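Local coordinates for shikimate dehydrogenase (Listeria monocytogenes, PDB 3TNL), which probably catalyses the reversible NADP(H)-linked interconversion of 3-dehydroshikimate and shikimate on the chorismate pathway to the aromatic amino acids, at residues B[54-59]-B[295-300]; B[142-147]-B[289-294]. One frame throughout, in Å; residues are numbered along the deposited sequence.

Contact 1: residues B[54-59]-B[295-300]; sequences TMHNEA and KAFEIW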
loop_
_atom_site.group_PDB
_atom_site.type_symbol
_atom_site.label_atom_id
_atom_site.label_comp_id
_atom_site.label_asym_id
_atom_site.label_seq_id
_atom_site.Cartn_x
_atom_site.Cartn_y
_atom_site.Cartn_z
ATOM N N THR B 54 9.161 8.827 -5.479
ATOM C CA THR B 54 9.119 9.560 -6.732
ATOM C C THR B 54 9.872 8.791 -7.825
ATOM O O THR B 54 9.369 8.618 -8.933
ATOM C CB THR B 54 9.671 10.967 -6.531
ATOM O OG1 THR B 54 8.793 11.686 -5.655
ATOM C CG2 THR B 54 9.697 11.699 -7.861
ATOM N N MET B 55 11.077 8.332 -7.526
ATOM C CA MET B 55 11.842 7.549 -8.470
ATOM C C MET B 55 11.054 6.341 -8.984
ATOM O O MET B 55 10.912 6.167 -10.196
ATOM C CB MET B 55 13.156 7.097 -7.836
ATOM C CG MET B 55 13.889 5.987 -8.584
ATOM S SD MET B 55 15.624 5.715 -8.092
ATOM C CE MET B 55 15.425 5.296 -6.366
ATOM N N HIS B 56 10.557 5.490 -8.086
ATOM C CA HIS B 56 9.894 4.274 -8.558
ATOM C C HIS B 56 8.543 4.530 -9.202
ATOM O O HIS B 56 8.212 3.898 -10.201
ATOM C CB HIS B 56 9.816 3.225 -7.443
ATOM C CG HIS B 56 11.157 2.688 -7.080
ATOM N ND1 HIS B 56 11.869 1.855 -7.927
ATOM C CD2 HIS B 56 11.958 2.932 -6.019
ATOM C CE1 HIS B 56 13.038 1.592 -7.378
ATOM N NE2 HIS B 56 13.112 2.213 -6.212
ATOM N N ASN B 57 7.763 5.458 -8.662
ATOM C CA ASN B 57 6.466 5.753 -9.280
ATOM C C ASN B 57 6.615 6.337 -10.688
ATOM O O ASN B 57 5.871 6.000 -11.597
ATOM C CB ASN B 57 5.627 6.647 -8.361
ATOM C CG ASN B 57 5.096 5.891 -7.190
ATOM O OD1 ASN B 57 4.681 4.760 -7.359
ATOM N ND2 ASN B 57 5.122 6.491 -6.001
ATOM N N GLU B 58 7.602 7.191 -10.868
ATOM C CA GLU B 58 7.876 7.748 -12.212
ATOM C C GLU B 58 8.309 6.618 -13.143
ATOM O O GLU B 58 7.893 6.585 -14.307
ATOM C CB GLU B 58 8.918 8.862 -12.152
ATOM C CG GLU B 58 8.397 10.137 -11.495
ATOM C CD GLU B 58 7.456 10.950 -12.356
ATOM O OE1 GLU B 58 6.743 11.792 -11.784
ATOM O OE2 GLU B 58 7.452 10.778 -13.593
ATOM N N ALA B 59 9.119 5.669 -12.646
ATOM C CA ALA B 59 9.556 4.538 -13.454
ATOM C C ALA B 59 8.369 3.637 -13.811
ATOM O O ALA B 59 8.200 3.234 -14.974
ATOM C CB ALA B 59 10.681 3.713 -12.705
ATOM N N LYS B 295 18.545 -1.568 -9.377
ATOM C CA LYS B 295 18.741 -2.953 -9.018
ATOM C C LYS B 295 17.478 -3.496 -8.323
ATOM O O LYS B 295 16.976 -4.573 -8.662
ATOM C CB LYS B 295 19.962 -3.112 -8.110
ATOM C CG LYS B 295 20.341 -4.551 -7.807
ATOM C CD LYS B 295 21.067 -5.217 -8.973
ATOM C CE LYS B 295 21.352 -6.672 -8.626
ATOM N NZ LYS B 295 22.038 -7.379 -9.777
ATOM N N ALA B 296 16.966 -2.762 -7.331
ATOM C CA ALA B 296 15.737 -3.170 -6.660
ATOM C C ALA B 296 14.548 -3.253 -7.632
ATOM O O ALA B 296 13.750 -4.190 -7.588
ATOM C CB ALA B 296 15.411 -2.209 -5.535
ATOM N N PHE B 297 14.455 -2.285 -8.549
ATOM C CA PHE B 297 13.373 -2.237 -9.537
ATOM C C PHE B 297 13.320 -3.523 -10.376
ATOM O O PHE B 297 12.226 -4.085 -10.608
ATOM C CB PHE B 297 13.595 -1.027 -10.428
ATOM C CG PHE B 297 12.463 -0.743 -11.365
ATOM C CD1 PHE B 297 11.440 0.097 -10.991
ATOM C CD2 PHE B 297 12.441 -1.301 -12.637
ATOM C CE1 PHE B 297 10.400 0.381 -11.887
ATOM C CE2 PHE B 297 11.401 -1.036 -13.524
ATOM C CZ PHE B 297 10.379 -0.195 -13.128
ATOM N N GLU B 298 14.490 -4.014 -10.783
ATOM C CA GLU B 298 14.548 -5.279 -11.574
ATOM C C GLU B 298 14.205 -6.491 -10.734
ATOM O O GLU B 298 13.513 -7.417 -11.213
ATOM C CB GLU B 298 15.900 -5.504 -12.286
ATOM C CG GLU B 298 15.903 -6.857 -13.102
ATOM C CD GLU B 298 17.208 -7.213 -13.844
ATOM O OE1 GLU B 298 18.166 -6.422 -13.842
ATOM O OE2 GLU B 298 17.245 -8.331 -14.424
ATOM N N ILE B 299 14.691 -6.515 -9.496
ATOM C CA ILE B 299 14.383 -7.603 -8.567
ATOM C C ILE B 299 12.840 -7.727 -8.440
ATOM O O ILE B 299 12.299 -8.825 -8.429
ATOM C CB ILE B 299 15.077 -7.382 -7.197
ATOM C CG1 ILE B 299 16.571 -7.743 -7.273
ATOM C CG2 ILE B 299 14.441 -8.219 -6.133
ATOM C CD1 ILE B 299 17.407 -7.251 -6.113
ATOM N N TRP B 300 12.137 -6.603 -8.361
ATOM C CA TRP B 300 10.693 -6.680 -8.191
ATOM C C TRP B 300 9.915 -6.948 -9.462
ATOM O O TRP B 300 9.001 -7.778 -9.470
ATOM C CB TRP B 300 10.123 -5.397 -7.581
ATOM C CG TRP B 300 10.695 -5.049 -6.200
ATOM C CD1 TRP B 300 10.938 -5.889 -5.166
ATOM C CD2 TRP B 300 11.068 -3.746 -5.745
ATOM N NE1 TRP B 300 11.447 -5.195 -4.118
ATOM C CE2 TRP B 300 11.560 -3.877 -4.450
ATOM C CE3 TRP B 300 11.066 -2.485 -6.350
ATOM C CZ2 TRP B 300 12.021 -2.788 -3.711
ATOM C CZ3 TRP B 300 11.541 -1.397 -5.620
ATOM C CH2 TRP B 300 11.987 -1.558 -4.328
#
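The indole NE1 of W300 is hydrogen-bonded to V124 O, which probably limits rotation of the ring while the far end of its six-membered ring reaches H56. There CZ3 comes over one face of the imidazole, 3.8 Å from H56 CE1, in an edge-to-face (T-shaped) pair. The H56 ring and the W300 six-membered ring stand 5.3 Å apart between centroids, with their planes at 66°. F297 approaches H56 differently, edge against edge: H56 ND1 and F297 CD1 lie near each other's ring planes at 3.6 Å, and the two side chains slide past one another in opposite directions. With CG anti to the backbone N (chi1 -172°), the F297 ring points at helix 52-63, and its CE1 meets A59 CB at 3.4 Å. A histidine and an alanine thus face two aromatic residues, and the three rings lie between segments 54-59 and 295-300, whose axes approach to 11.5 Å and cross at -50°. The side chain of H56 lies about 5 Å from that of S52, which binds shikimate; helix 286-301 packs here on helix 52-63 of the substrate-binding domain. Y69 also stacks on the H56 ring, and F60 meets F297. Helix 307-313 packs against M55 and A59 through I310, while strands 93-96 and 123-127 receive A296 and W300 through N95 and T123.

Contact 2: residues B[142-147]-B[289-294]; sequences MRALKE and MLWQGA. With NAD (nicotinamide-adenine-dinucleotide), chain H.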
loop_
_atom_site.group_PDB
_atom_site.type_symbol
_atom_site.label_atom_id
_atom_site.label_comp_id
_atom_site.label_asym_id
_atom_site.label_seq_id
_atom_site.Cartn_x
_atom_site.Cartn_y
_atom_site.Cartn_z
ATOM N N MET B 142 29.039 0.519 -6.995
ATOM C CA MET B 142 29.956 -0.057 -7.934
ATOM C C MET B 142 29.504 0.169 -9.376
ATOM O O MET B 142 30.316 0.436 -10.253
ATOM C CB MET B 142 30.164 -1.542 -7.625
ATOM C CG MET B 142 30.749 -1.817 -6.257
ATOM S SD MET B 142 32.447 -1.242 -6.012
ATOM C CE MET B 142 33.340 -2.292 -7.172
ATOM N N ARG B 143 28.203 0.037 -9.614
ATOM C CA ARG B 143 27.670 0.220 -10.950
ATOM C C ARG B 143 27.857 1.644 -11.392
ATOM O O ARG B 143 28.228 1.906 -12.551
ATOM C CB ARG B 143 26.183 -0.188 -10.966
ATOM C CG ARG B 143 25.510 -0.045 -12.323
ATOM C CD ARG B 143 26.147 -0.901 -13.381
ATOM N NE ARG B 143 25.411 -0.795 -14.643
ATOM C CZ ARG B 143 24.320 -1.499 -14.959
ATOM N NH1 ARG B 143 23.788 -2.367 -14.107
ATOM N NH2 ARG B 143 23.745 -1.325 -16.141
ATOM N N ALA B 144 27.622 2.590 -10.479
ATOM C CA ALA B 144 27.785 3.994 -10.828
ATOM C C ALA B 144 29.238 4.280 -11.263
ATOM O O ALA B 144 29.476 5.022 -12.203
ATOM C CB ALA B 144 27.368 4.883 -9.635
ATOM N N LEU B 145 30.210 3.681 -10.596
ATOM C CA LEU B 145 31.609 3.879 -10.987
ATOM C C LEU B 145 31.833 3.334 -12.377
ATOM O O LEU B 145 32.400 4.010 -13.218
ATOM C CB LEU B 145 32.564 3.204 -10.008
ATOM C CG LEU B 145 32.711 3.782 -8.599
ATOM C CD1 LEU B 145 33.611 2.859 -7.786
ATOM C CD2 LEU B 145 33.256 5.205 -8.695
ATOM N N LYS B 146 31.389 2.104 -12.623
ATOM C CA LYS B 146 31.550 1.488 -13.939
ATOM C C LYS B 146 30.901 2.333 -15.044
ATOM O O LYS B 146 31.491 2.535 -16.112
ATOM C CB LYS B 146 30.990 0.063 -13.924
ATOM C CG LYS B 146 31.293 -0.729 -15.203
ATOM C CD LYS B 146 30.819 -2.180 -15.067
ATOM C CE LYS B 146 30.947 -2.973 -16.383
ATOM N NZ LYS B 146 32.360 -3.162 -16.823
ATOM N N GLU B 147 29.693 2.837 -14.808
ATOM C CA GLU B 147 28.982 3.640 -15.794
ATOM C C GLU B 147 29.694 4.949 -16.096
ATOM O O GLU B 147 29.589 5.478 -17.202
ATOM C CB GLU B 147 27.541 3.900 -15.345
ATOM C CG GLU B 147 26.666 2.641 -15.270
ATOM C CD GLU B 147 26.231 2.121 -16.634
ATOM O OE1 GLU B 147 25.998 2.964 -17.530
ATOM O OE2 GLU B 147 26.089 0.883 -16.778
ATOM N N MET B 289 22.724 6.361 -5.861
ATOM C CA MET B 289 21.302 6.430 -5.534
ATOM C C MET B 289 20.452 5.840 -6.661
ATOM O O MET B 289 19.548 5.024 -6.404
ATOM C CB MET B 289 20.902 7.867 -5.191
ATOM C CG MET B 289 19.450 8.072 -4.811
ATOM S SD MET B 289 18.374 8.250 -6.259
ATOM C CE MET B 289 16.761 8.478 -5.474
ATOM N N LEU B 290 20.761 6.229 -7.895
ATOM C CA LEU B 290 19.992 5.780 -9.040
ATOM C C LEU B 290 20.134 4.288 -9.293
ATOM O O LEU B 290 19.136 3.609 -9.523
ATOM C CB LEU B 290 20.417 6.553 -10.270
ATOM C CG LEU B 290 19.978 8.011 -10.259
ATOM C CD1 LEU B 290 20.751 8.725 -11.329
ATOM C CD2 LEU B 290 18.471 8.177 -10.455
ATOM N N TRP B 291 21.367 3.785 -9.229
ATOM C CA TRP B 291 21.622 2.388 -9.568
ATOM C C TRP B 291 21.196 1.431 -8.493
ATOM O O TRP B 291 20.881 0.280 -8.794
ATOM C CB TRP B 291 23.064 2.163 -10.037
ATOM C CG TRP B 291 23.292 2.802 -11.387
ATOM C CD1 TRP B 291 23.938 3.976 -11.653
ATOM C CD2 TRP B 291 22.820 2.308 -12.646
ATOM N NE1 TRP B 291 23.904 4.239 -13.006
ATOM C CE2 TRP B 291 23.226 3.228 -13.635
ATOM C CE3 TRP B 291 22.097 1.174 -13.032
ATOM C CZ2 TRP B 291 22.940 3.047 -14.980
ATOM C CZ3 TRP B 291 21.822 0.985 -14.373
ATOM C CH2 TRP B 291 22.233 1.931 -15.339
ATOM N N GLN B 292 21.171 1.880 -7.256
ATOM C CA GLN B 292 20.644 0.985 -6.213
ATOM C C GLN B 292 19.115 0.820 -6.441
ATOM O O GLN B 292 18.539 -0.251 -6.241
ATOM C CB GLN B 292 20.983 1.429 -4.790
ATOM C CG GLN B 292 20.214 2.539 -4.203
ATOM C CD GLN B 292 20.680 2.837 -2.764
ATOM O OE1 GLN B 292 21.686 3.503 -2.558
ATOM N NE2 GLN B 292 19.954 2.323 -1.787
ATOM N N GLY B 293 18.470 1.905 -6.844
ATOM C CA GLY B 293 17.053 1.883 -7.204
ATOM C C GLY B 293 16.797 0.989 -8.428
ATOM O O GLY B 293 15.850 0.183 -8.457
ATOM N N ALA B 294 17.670 1.071 -9.430
ATOM C CA ALA B 294 17.544 0.238 -10.642
ATOM C C ALA B 294 17.654 -1.245 -10.301
ATOM O O ALA B 294 16.919 -2.100 -10.857
ATOM C CB ALA B 294 18.595 0.626 -11.688
HETATM P PA NAD H . 25.947 5.960 9.469
HETATM O O1A NAD H . 25.284 6.797 10.560
HETATM O O2A NAD H . 25.581 4.492 9.366
HETATM O O5B NAD H . 27.552 6.159 9.570
HETATM C C5B NAD H . 28.189 7.418 9.792
HETATM C C4B NAD H . 29.678 7.306 9.448
HETATM O O4B NAD H . 30.257 8.621 9.443
HETATM C C3B NAD H . 30.469 6.576 10.515
HETATM O O3B NAD H . 31.596 5.929 9.871
HETATM C C2B NAD H . 30.987 7.661 11.429
HETATM O O2B NAD H . 32.196 7.315 12.090
HETATM C C1B NAD H . 31.247 8.777 10.437
HETATM N N9A NAD H . 31.217 10.151 10.952
HETATM C C8A NAD H . 30.097 10.843 11.268
HETATM N N7A NAD H . 30.436 12.095 11.638
HETATM C C5A NAD H . 31.782 12.241 11.553
HETATM C C6A NAD H . 32.712 13.235 11.778
HETATM N N6A NAD H . 32.322 14.450 12.179
HETATM N N1A NAD H . 34.022 13.006 11.539
HETATM C C2A NAD H . 34.447 11.786 11.125
HETATM N N3A NAD H . 33.601 10.758 10.886
HETATM C C4A NAD H . 32.275 10.941 11.082
HETATM O O3 NAD H . 25.634 6.726 8.101
HETATM P PN NAD H . 25.403 6.082 6.646
HETATM O O1N NAD H . 23.985 5.601 6.466
HETATM O O2N NAD H . 26.574 5.159 6.305
HETATM O O5D NAD H . 25.471 7.366 5.673
HETATM C C5D NAD H . 26.696 8.082 5.570
HETATM C C4D NAD H . 26.503 9.012 4.389
HETATM O O4D NAD H . 26.166 8.238 3.224
HETATM C C3D NAD H . 25.341 9.967 4.616
HETATM O O3D NAD H . 25.766 11.287 4.265
HETATM C C2D NAD H . 24.251 9.474 3.678
HETATM O O2D NAD H . 23.347 10.521 3.261
HETATM C C1D NAD H . 25.074 8.879 2.542
HETATM N N1N NAD H . 24.418 7.853 1.728
HETATM C C2N NAD H . 24.304 8.032 0.399
HETATM C C3N NAD H . 23.705 7.065 -0.401
HETATM C C7N NAD H . 23.568 7.237 -1.879
HETATM O O7N NAD H . 22.707 6.542 -2.418
HETATM N N7N NAD H . 24.382 8.084 -2.544
HETATM C C4N NAD H . 23.212 5.894 0.195
HETATM C C5N NAD H . 23.345 5.729 1.570
HETATM C C6N NAD H . 23.952 6.731 2.328
#
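The pair of helices that joins the substrate-binding and Rossmann-type domains in this family, probably helices 137-147 and 286-301 here, meets where W291 packs on R143 and E147. W291 is the side chain on which the contact centres, its indole directed at helix 137-147. The guanidinium of R143 lies nearly flat on this indole, with planes at 26°, centres 4.1 Å apart and CZ3 of W291 beneath its middle. The cation-pi contact is off-centre, because the charge sits toward the CZ3 side of the six-membered ring. R143 CG covers the five-membered ring in a CH-pi contact, 4.0 Å from its centroid; the bend at chi2 (61°) then carries the rest of the chain across to the neighbouring ring. E147 OE2, one turn on, lies in the guanidinium plane of R143: NE donates to it at 2.8 Å in an almost straight bond (168°), on the anti side of the carboxylate and somewhat out of its plane, and NH2 adds a weak one. The salt bridge probably restrains the arginine in its stacked position. E147 CG in turn rests 3.8 Å from W291 CZ2, and A144 CB touches W291 CD1 at 4.1 Å. V307 also packs on W291. Another face of the same turn borders the cofactor, where M289 CA lies 3.4 Å from O7N of the nicotinamide carboxamide of NAD.

Both contacts use helix 286-301, its C-terminal half in contact 1 and the preceding residues 289-294 in contact 2, with their centres about 13 Å apart. Contact 1 is wholly buried and depends on ring packing between helix 286-301 and helix 52-63 of the substrate-binding domain; contact 2 is only partly buried, and its exposed arginine-glutamate pair lies against the face of a tryptophan. Aromatic residues of the shared helix thus meet a histidine in the interior and an arginine nearer solvent. The two touch directly: H56 CE1 lies 3.3 Å from G293 O, and M55 CE packs 3.6 Å from M289 CE. Through M289 the same helix also borders the NAD pocket.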